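Trehalose synthase regulatory protein (Candida albicans, PDB 5HUS) probably acts as a regulatory subunit of the trehalose synthase complex, its C-terminal domain having the fold of a HAD-clan trehalose-phosphatase. Local coordinates at residues D13-S16 and K20-I23; D166-T171 and N191-Q196; K197-L202 and Q230-D235. All coordinates share one frame; numbering follows the deposited sequence.

Contact 1: D13-S16 and K20-I23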
loop_
_atom_site.group_PDB
_atom_site.type_symbol
_atom_site.label_atom_id
_atom_site.label_comp_id
_atom_site.label_asym_id
_atom_site.label_seq_id
_atom_site.Cartn_x
_atom_site.Cartn_y
_atom_site.Cartn_z
ATOM N N ASP A 13 20.101 2.787 -13.624
ATOM C CA ASP A 13 21.131 2.218 -12.761
ATOM C C ASP A 13 20.539 1.119 -11.888
ATOM O O ASP A 13 21.131 0.055 -11.715
ATOM C CB ASP A 13 21.767 3.300 -11.886
ATOM C CG ASP A 13 22.749 4.164 -12.653
ATOM O OD1 ASP A 13 23.186 3.734 -13.743
ATOM O OD2 ASP A 13 23.082 5.266 -12.167
ATOM N N TRP A 14 19.359 1.387 -11.340
ATOM C CA TRP A 14 18.641 0.407 -10.533
ATOM C C TRP A 14 18.292 -0.837 -11.357
ATOM O O TRP A 14 18.364 -1.961 -10.858
ATOM C CB TRP A 14 17.374 1.049 -9.943
ATOM C CG TRP A 14 16.439 0.091 -9.274
ATOM C CD1 TRP A 14 16.484 -0.331 -7.974
ATOM C CD2 TRP A 14 15.304 -0.556 -9.866
ATOM N NE1 TRP A 14 15.453 -1.206 -7.725
ATOM C CE2 TRP A 14 14.715 -1.360 -8.869
ATOM C CE3 TRP A 14 14.733 -0.539 -11.144
ATOM C CZ2 TRP A 14 13.585 -2.139 -9.109
ATOM C CZ3 TRP A 14 13.609 -1.310 -11.380
ATOM C CH2 TRP A 14 13.046 -2.100 -10.364
ATOM N N CYS A 15 17.931 -0.630 -12.622
ATOM C CA CYS A 15 17.618 -1.731 -13.536
ATOM C C CYS A 15 18.834 -2.568 -13.909
ATOM O O CYS A 15 18.696 -3.668 -14.446
ATOM C CB CYS A 15 16.994 -1.198 -14.830
ATOM S SG CYS A 15 15.346 -0.524 -14.697
ATOM N N SER A 16 20.024 -2.038 -13.651
ATOM C CA SER A 16 21.250 -2.669 -14.130
ATOM C C SER A 16 21.615 -3.882 -13.284
ATOM O O SER A 16 22.627 -3.888 -12.581
ATOM C CB SER A 16 22.400 -1.660 -14.143
ATOM O OG SER A 16 23.511 -2.175 -14.855
ATOM N N LYS A 20 15.209 -10.750 -11.795
ATOM C CA LYS A 20 13.886 -10.127 -11.841
ATOM C C LYS A 20 13.850 -8.767 -11.145
ATOM O O LYS A 20 14.610 -8.508 -10.208
ATOM C CB LYS A 20 12.842 -11.051 -11.208
ATOM C CG LYS A 20 12.629 -12.371 -11.931
ATOM C CD LYS A 20 11.798 -13.311 -11.060
ATOM C CE LYS A 20 11.461 -14.618 -11.761
ATOM N NZ LYS A 20 10.661 -15.510 -10.866
ATOM N N ARG A 21 12.946 -7.907 -11.604
ATOM C CA ARG A 21 12.744 -6.591 -11.009
ATOM C C ARG A 21 11.313 -6.478 -10.503
ATOM O O ARG A 21 10.371 -6.727 -11.252
ATOM C CB ARG A 21 13.024 -5.480 -12.024
ATOM C CG ARG A 21 14.321 -5.662 -12.813
ATOM C CD ARG A 21 14.307 -4.759 -14.035
ATOM N NE ARG A 21 15.362 -5.074 -14.995
ATOM C CZ ARG A 21 15.401 -4.587 -16.231
ATOM N NH1 ARG A 21 14.442 -3.774 -16.652
ATOM N NH2 ARG A 21 16.393 -4.916 -17.049
ATOM N N LEU A 22 11.162 -6.105 -9.234
ATOM C CA LEU A 22 9.849 -5.978 -8.603
ATOM C C LEU A 22 9.573 -4.517 -8.303
ATOM O O LEU A 22 10.369 -3.849 -7.640
ATOM C CB LEU A 22 9.774 -6.805 -7.315
ATOM C CG LEU A 22 8.484 -6.641 -6.501
ATOM C CD1 LEU A 22 7.276 -7.102 -7.303
ATOM C CD2 LEU A 22 8.603 -7.411 -5.198
ATOM N N ILE A 23 8.452 -4.021 -8.819
ATOM C CA ILE A 23 8.089 -2.623 -8.655
ATOM C C ILE A 23 6.732 -2.533 -7.990
ATOM O O ILE A 23 5.766 -3.120 -8.467
ATOM C CB ILE A 23 8.065 -1.883 -10.007
ATOM C CG1 ILE A 23 9.476 -1.876 -10.616
ATOM C CG2 ILE A 23 7.538 -0.471 -9.833
ATOM C CD1 ILE A 23 9.557 -1.329 -12.028
#
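The six-membered end of the Trp-14 indole lies against the first residues of strand 20-26, an inner strand of the HAD-type core, a Rossmann-like alpha/beta domain. Two side chains from the same face of the strand receive it: ring atom CH2 of Trp-14 is 3.6 Å from CG1 of Ile-23 and 3.8 Å from CB of Arg-21. Both approach the ring at a slant, while the backbone oxygen of Leu-22, lying between them in sequence, comes near the ring plane at the edge, 3.9 Å from CZ2 of Trp-14. What brings the indole over is its first torsion: CG stands anti to the backbone N (chi1 171°), which carries the ring forward from a CB that does not itself face the strand.

One residue on, Cys-15 meets the far end of Arg-21. The arginine runs extended from CG to NE, and its guanidinium is turned 67° from the indole plane. CB of Cys-15 sits over the centre of one guanidinium face, 4.0 Å above it, and SG is 3.9 Å from NH1 of Arg-21. The carbonyl oxygen of Cys-15 comes closer still, 3.7 Å from NE of Arg-21. NH2 of Arg-21 also makes a long, weak ion pair with Asp-68.

Further out, Trp-14 also rests on Ala-245 and Leu-247 of strand 243-250, and its NE1 gives a weak hydrogen bond to the oxygen of Val-246. Leu-22 leaves by the other side of the sheet to pack on Val-208 and Leu-209, so helices 8-15 and 200-213 cover different faces of the same strand. The helix is tied down as well, for Trp-14 O accepts from ND2 of Asn-272. Ser-16 N bonds back to Asp-13 O at 3.1 Å.

Contact 2: D166-T171 and N191-Q196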
loop_
_atom_site.group_PDB
_atom_site.type_symbol
_atom_site.label_atom_id
_atom_site.label_comp_id
_atom_site.label_asym_id
_atom_site.label_seq_id
_atom_site.Cartn_x
_atom_site.Cartn_y
_atom_site.Cartn_z
ATOM N N ASP A 166 -10.747 16.566 17.688
ATOM C CA ASP A 166 -10.873 16.073 19.052
ATOM C C ASP A 166 -11.565 14.714 19.063
ATOM O O ASP A 166 -11.103 13.777 19.718
ATOM C CB ASP A 166 -11.647 17.073 19.918
ATOM C CG ASP A 166 -10.807 18.278 20.316
ATOM O OD1 ASP A 166 -9.724 18.481 19.725
ATOM O OD2 ASP A 166 -11.236 19.031 21.216
ATOM N N THR A 167 -12.668 14.611 18.327
ATOM C CA THR A 167 -13.434 13.372 18.267
ATOM C C THR A 167 -12.632 12.253 17.608
ATOM O O THR A 167 -12.671 11.105 18.059
ATOM C CB THR A 167 -14.761 13.568 17.512
ATOM O OG1 THR A 167 -15.567 14.519 18.215
ATOM C CG2 THR A 167 -15.524 12.255 17.412
ATOM N N MET A 168 -11.890 12.584 16.556
ATOM C CA MET A 168 -11.072 11.586 15.871
ATOM C C MET A 168 -9.924 11.110 16.764
ATOM O O MET A 168 -9.619 9.920 16.806
ATOM C CB MET A 168 -10.539 12.138 14.544
ATOM C CG MET A 168 -11.620 12.255 13.467
ATOM S SD MET A 168 -10.998 12.530 11.795
ATOM C CE MET A 168 -10.422 14.225 11.910
ATOM N N GLY A 169 -9.298 12.033 17.487
ATOM C CA GLY A 169 -8.230 11.671 18.408
ATOM C C GLY A 169 -8.754 10.807 19.541
ATOM O O GLY A 169 -8.088 9.866 19.985
ATOM N N GLU A 170 -9.960 11.124 20.004
ATOM C CA GLU A 170 -10.616 10.354 21.052
ATOM C C GLU A 170 -10.890 8.931 20.567
ATOM O O GLU A 170 -10.697 7.957 21.299
ATOM C CB GLU A 170 -11.919 11.046 21.468
ATOM C CG GLU A 170 -12.584 10.479 22.698
ATOM C CD GLU A 170 -13.429 9.255 22.404
ATOM O OE1 GLU A 170 -14.092 9.226 21.343
ATOM O OE2 GLU A 170 -13.422 8.319 23.234
ATOM N N THR A 171 -11.334 8.834 19.319
ATOM C CA THR A 171 -11.662 7.563 18.689
ATOM C C THR A 171 -10.428 6.692 18.492
ATOM O O THR A 171 -10.470 5.476 18.697
ATOM C CB THR A 171 -12.356 7.798 17.334
ATOM O OG1 THR A 171 -13.569 8.535 17.549
ATOM C CG2 THR A 171 -12.686 6.478 16.656
ATOM N N ASN A 191 -7.904 13.699 7.043
ATOM C CA ASN A 191 -9.064 14.030 7.855
ATOM C C ASN A 191 -9.908 12.794 8.111
ATOM O O ASN A 191 -11.137 12.838 8.046
ATOM C CB ASN A 191 -9.897 15.115 7.175
ATOM C CG ASN A 191 -9.073 16.333 6.811
ATOM O OD1 ASN A 191 -8.230 16.782 7.590
ATOM N ND2 ASN A 191 -9.303 16.869 5.618
ATOM N N SER A 192 -9.235 11.687 8.402
ATOM C CA SER A 192 -9.928 10.443 8.688
ATOM C C SER A 192 -9.120 9.558 9.625
ATOM O O SER A 192 -7.912 9.717 9.772
ATOM C CB SER A 192 -10.230 9.683 7.395
ATOM O OG SER A 192 -9.043 9.161 6.823
ATOM N N VAL A 193 -9.813 8.631 10.268
ATOM C CA VAL A 193 -9.164 7.599 11.062
ATOM C C VAL A 193 -9.243 6.283 10.303
ATOM O O VAL A 193 -10.335 5.847 9.948
ATOM C CB VAL A 193 -9.827 7.442 12.442
ATOM C CG1 VAL A 193 -9.172 6.306 13.231
ATOM C CG2 VAL A 193 -9.762 8.749 13.218
ATOM N N ILE A 194 -8.099 5.659 10.034
ATOM C CA ILE A 194 -8.122 4.344 9.404
ATOM C C ILE A 194 -7.735 3.259 10.402
ATOM O O ILE A 194 -6.758 3.392 11.142
ATOM C CB ILE A 194 -7.198 4.264 8.168
ATOM C CG1 ILE A 194 -7.265 2.860 7.558
ATOM C CG2 ILE A 194 -5.766 4.648 8.514
ATOM C CD1 ILE A 194 -6.307 2.643 6.422
ATOM N N VAL A 195 -8.538 2.199 10.425
ATOM C CA VAL A 195 -8.303 1.059 11.308
ATOM C C VAL A 195 -7.815 -0.119 10.464
ATOM O O VAL A 195 -8.509 -0.540 9.525
ATOM C CB VAL A 195 -9.590 0.676 12.093
ATOM C CG1 VAL A 195 -9.288 -0.416 13.129
ATOM C CG2 VAL A 195 -10.190 1.903 12.756
ATOM N N GLN A 196 -6.614 -0.617 10.757
ATOM C CA GLN A 196 -6.080 -1.748 10.004
ATOM C C GLN A 196 -5.171 -2.639 10.840
ATOM O O GLN A 196 -4.715 -2.256 11.930
ATOM C CB GLN A 196 -5.315 -1.266 8.749
ATOM C CG GLN A 196 -4.017 -0.596 9.061
ATOM C CD GLN A 196 -3.177 -0.329 7.816
ATOM O OE1 GLN A 196 -1.950 -0.270 7.874
ATOM N NE2 GLN A 196 -3.838 -0.156 6.694
#
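Helix 161-179 comes nearest strand 192-197 at Met-168 and Val-193, whose CA atoms are 6.5 Å apart. This is helix-on-sheet packing in a four-stranded antiparallel sheet with helices over one face, consistent with the cap of trehalose-phosphatase relatives in the HAD clan.

Both side chains set out toward the opposite segment and slide past one another in opposite directions. CG2 of Val-193, the branch beside the backbone N, does the touching, 3.7 Å from CB of Met-168 and 3.8 Å from the same residue's backbone oxygen; one methyl thus packs against side chain and helix backbone together. The methionine then heads along the strand toward its start. Its first two torsions bring SD to the backbone of Asn-191, and the bend at chi3 (-72°) keeps CE beside it: SD is 3.8 Å from O of Asn-191, and CE is 4.1 Å from the carbonyl carbon of that residue. SD is also 3.9 Å from CA of Ser-192. These are van der Waals contacts of a flexible, polarisable chain with peptide atoms.

Met-168 also touches Leu-188 of strand 184-189 and Ala-153 in the loop after strand 149-152, while Val-193 lies between Ala-186 and Phe-151. Ser-192 points off the other way, its OG bonded to Val-189 O and to NH1 of Arg-150, and Ile-194 on that face packs on Tyr-76 of the core side.

A turn farther along the helix, Thr-171 faces the sheet and leans on Phe-151. Its hydroxyl folds back on its own helix rather than bonding to the strand: OG1 of Thr-171 donates to O of Thr-167 over 2.8 Å, tilted 34° from the carbonyl plane, while N of Thr-171 reaches that same oxygen from the opposite face at 2.9 Å.

Contact 3: K197-L202 and Q230-D235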
loop_
_atom_site.group_PDB
_atom_site.type_symbol
_atom_site.label_atom_id
_atom_site.label_comp_id
_atom_site.label_asym_id
_atom_site.label_seq_id
_atom_site.Cartn_x
_atom_site.Cartn_y
_atom_site.Cartn_z
ATOM N N LYS A 197 -4.928 -3.831 10.305
ATOM C CA LYS A 197 -3.982 -4.774 10.879
ATOM C C LYS A 197 -2.566 -4.216 10.843
ATOM O O LYS A 197 -2.125 -3.663 9.832
ATOM C CB LYS A 197 -4.032 -6.106 10.127
ATOM C CG LYS A 197 -4.704 -7.238 10.879
ATOM C CD LYS A 197 -3.917 -7.607 12.125
ATOM C CE LYS A 197 -3.644 -9.100 12.212
ATOM N NZ LYS A 197 -3.527 -9.560 13.623
ATOM N N ASP A 198 -1.844 -4.378 11.948
ATOM C CA ASP A 198 -0.466 -3.899 12.046
ATOM C C ASP A 198 0.433 -4.443 10.942
ATOM O O ASP A 198 0.442 -5.647 10.677
ATOM C CB ASP A 198 0.141 -4.278 13.404
ATOM C CG ASP A 198 -0.482 -3.520 14.549
ATOM O OD1 ASP A 198 -1.344 -2.648 14.297
ATOM O OD2 ASP A 198 -0.095 -3.787 15.703
ATOM N N GLN A 199 1.188 -3.539 10.314
ATOM C CA GLN A 199 2.178 -3.876 9.296
ATOM C C GLN A 199 1.628 -4.733 8.152
ATOM O O GLN A 199 2.362 -5.500 7.541
ATOM C CB GLN A 199 3.382 -4.578 9.945
ATOM C CG GLN A 199 4.215 -3.657 10.833
ATOM C CD GLN A 199 5.452 -4.331 11.414
ATOM O OE1 GLN A 199 5.467 -5.537 11.656
ATOM N NE2 GLN A 199 6.497 -3.544 11.640
ATOM N N ILE A 200 0.347 -4.591 7.835
ATOM C CA ILE A 200 -0.225 -5.462 6.811
ATOM C C ILE A 200 0.357 -5.124 5.423
ATOM O O ILE A 200 0.535 -6.020 4.595
ATOM C CB ILE A 200 -1.787 -5.402 6.815
ATOM C CG1 ILE A 200 -2.378 -6.522 5.952
ATOM C CG2 ILE A 200 -2.302 -4.035 6.388
ATOM C CD1 ILE A 200 -1.966 -7.911 6.384
ATOM N N SER A 201 0.715 -3.864 5.184
ATOM C CA SER A 201 1.321 -3.500 3.896
ATOM C C SER A 201 2.716 -4.106 3.778
ATOM O O SER A 201 3.124 -4.557 2.708
ATOM C CB SER A 201 1.378 -1.977 3.714
ATOM O OG SER A 201 2.231 -1.374 4.670
ATOM N N LEU A 202 3.444 -4.126 4.890
ATOM C CA LEU A 202 4.774 -4.736 4.911
ATOM C C LEU A 202 4.680 -6.227 4.639
ATOM O O LEU A 202 5.475 -6.780 3.882
ATOM C CB LEU A 202 5.467 -4.495 6.257
ATOM C CG LEU A 202 6.177 -3.162 6.512
ATOM C CD1 LEU A 202 5.233 -1.985 6.466
ATOM C CD2 LEU A 202 6.889 -3.214 7.859
ATOM N N GLN A 230 3.089 -14.013 9.930
ATOM C CA GLN A 230 3.968 -13.892 11.091
ATOM C C GLN A 230 4.581 -12.492 11.141
ATOM O O GLN A 230 4.595 -11.793 10.129
ATOM C CB GLN A 230 5.060 -14.973 11.047
ATOM C CG GLN A 230 6.277 -14.626 10.202
ATOM C CD GLN A 230 7.155 -15.835 9.927
ATOM O OE1 GLN A 230 6.888 -16.932 10.415
ATOM N NE2 GLN A 230 8.206 -15.640 9.140
ATOM N N PRO A 231 5.072 -12.064 12.319
ATOM C CA PRO A 231 5.644 -10.713 12.413
ATOM C C PRO A 231 6.827 -10.499 11.474
ATOM O O PRO A 231 7.556 -11.443 11.162
ATOM C CB PRO A 231 6.089 -10.619 13.878
ATOM C CG PRO A 231 6.203 -12.033 14.339
ATOM C CD PRO A 231 5.121 -12.764 13.614
ATOM N N MET A 232 7.008 -9.257 11.036
ATOM C CA MET A 232 8.071 -8.909 10.096
ATOM C C MET A 232 9.468 -9.193 10.645
ATOM O O MET A 232 10.434 -9.244 9.887
ATOM C CB MET A 232 7.964 -7.434 9.706
ATOM C CG MET A 232 6.732 -7.105 8.874
ATOM S SD MET A 232 6.689 -8.035 7.331
ATOM C CE MET A 232 8.261 -7.568 6.615
ATOM N N LYS A 233 9.564 -9.375 11.959
ATOM C CA LYS A 233 10.843 -9.635 12.617
ATOM C C LYS A 233 11.492 -10.935 12.135
ATOM O O LYS A 233 12.702 -10.992 11.914
ATOM C CB LYS A 233 10.655 -9.684 14.134
ATOM C CG LYS A 233 9.729 -8.609 14.688
ATOM C CD LYS A 233 9.535 -8.778 16.190
ATOM C CE LYS A 233 9.047 -10.180 16.530
ATOM N NZ LYS A 233 9.053 -10.447 17.998
ATOM N N ASP A 234 10.678 -11.976 11.976
ATOM C CA ASP A 234 11.165 -13.290 11.563
ATOM C C ASP A 234 11.303 -13.394 10.046
ATOM O O ASP A 234 10.308 -13.568 9.341
ATOM C CB ASP A 234 10.225 -14.382 12.068
ATOM C CG ASP A 234 9.507 -13.983 13.341
ATOM O OD1 ASP A 234 10.098 -13.239 14.150
ATOM O OD2 ASP A 234 8.347 -14.407 13.529
ATOM N N ASP A 235 12.531 -13.299 9.545
ATOM C CA ASP A 235 12.753 -13.330 8.103
ATOM C C ASP A 235 14.054 -14.016 7.689
ATOM O O ASP A 235 15.134 -13.433 7.777
ATOM C CB ASP A 235 12.728 -11.907 7.535
ATOM C CG ASP A 235 11.327 -11.443 7.192
ATOM O OD1 ASP A 235 10.494 -12.302 6.831
ATOM O OD2 ASP A 235 11.055 -10.226 7.280
#
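Gln-199 OE1 is a polar atom at the margin of this contact, whose centre is Met-232, and it meets the methionine by van der Waals contact and no more: CG of Met-232 is 3.4 Å from OE1, and CB of the same residue 3.7 Å. The glutamine side chain, extended beyond CG, crosses the methionine obliquely and brings its amide end up to these methylenes.

Beyond CG the methionine curls. With chi2 at -60° and chi3 at -56° the thioether turns in toward the helix start, where SD of Met-232 lies 3.9 Å from CB of Leu-202 and 3.8 Å from the backbone carbon of Leu-202. The methyl CE continues to within 4.0 Å of O of Leu-202. CD2 of the leucine is likewise close to the methionine's CG, so Leu-202 supplies branch, CB and carbonyl to a single partner. Tyr-262 of helix 254-265 also touches Met-232, and Ala-258 and Asn-259 back Leu-202.

Consistent with the HAD fold, the chain here leaves the probable cap sheet at the end of strand 192-197 and re-enters the alpha/beta core through helix 200-213. The passage is a type II turn, Lys-197 to Ile-200, and Gln-199 stands third in it as well as at the helix N-cap, with the positive phi (53°) characteristic of that position. The other partner is a loop leading to strand 243-250. There a type I turn from Pro-231 to Asp-234, with Asp-234 N bonded to Pro-231 O at 3.3 Å, presents Met-232 at its second position. Arg-206, further along helix 200-213, holds the loop through Gln-230 O. The backbone N of Met-232, by contrast, is buried here with no partner anywhere in the model.

Overall arrangement
Contact 1 belongs to the alpha/beta core and contact 2 to the antiparallel sheet of the probable cap, on opposite sides of the chain's centre; their centres are 38 Å apart and their nearest atoms about 18 Å. Contact 3 lies at the join: residue 197 directly follows the strand segment of contact 2, though their centres are 23 Å apart. Helix 200-213 starts in contact 3, and its far end offers His-212 O to Lys-20 of contact 1; the two contacts still stay about 10 Å apart at nearest atoms. In HAD relatives the active site lies between core and cap, at the other end of strand 20-26 from contact 1.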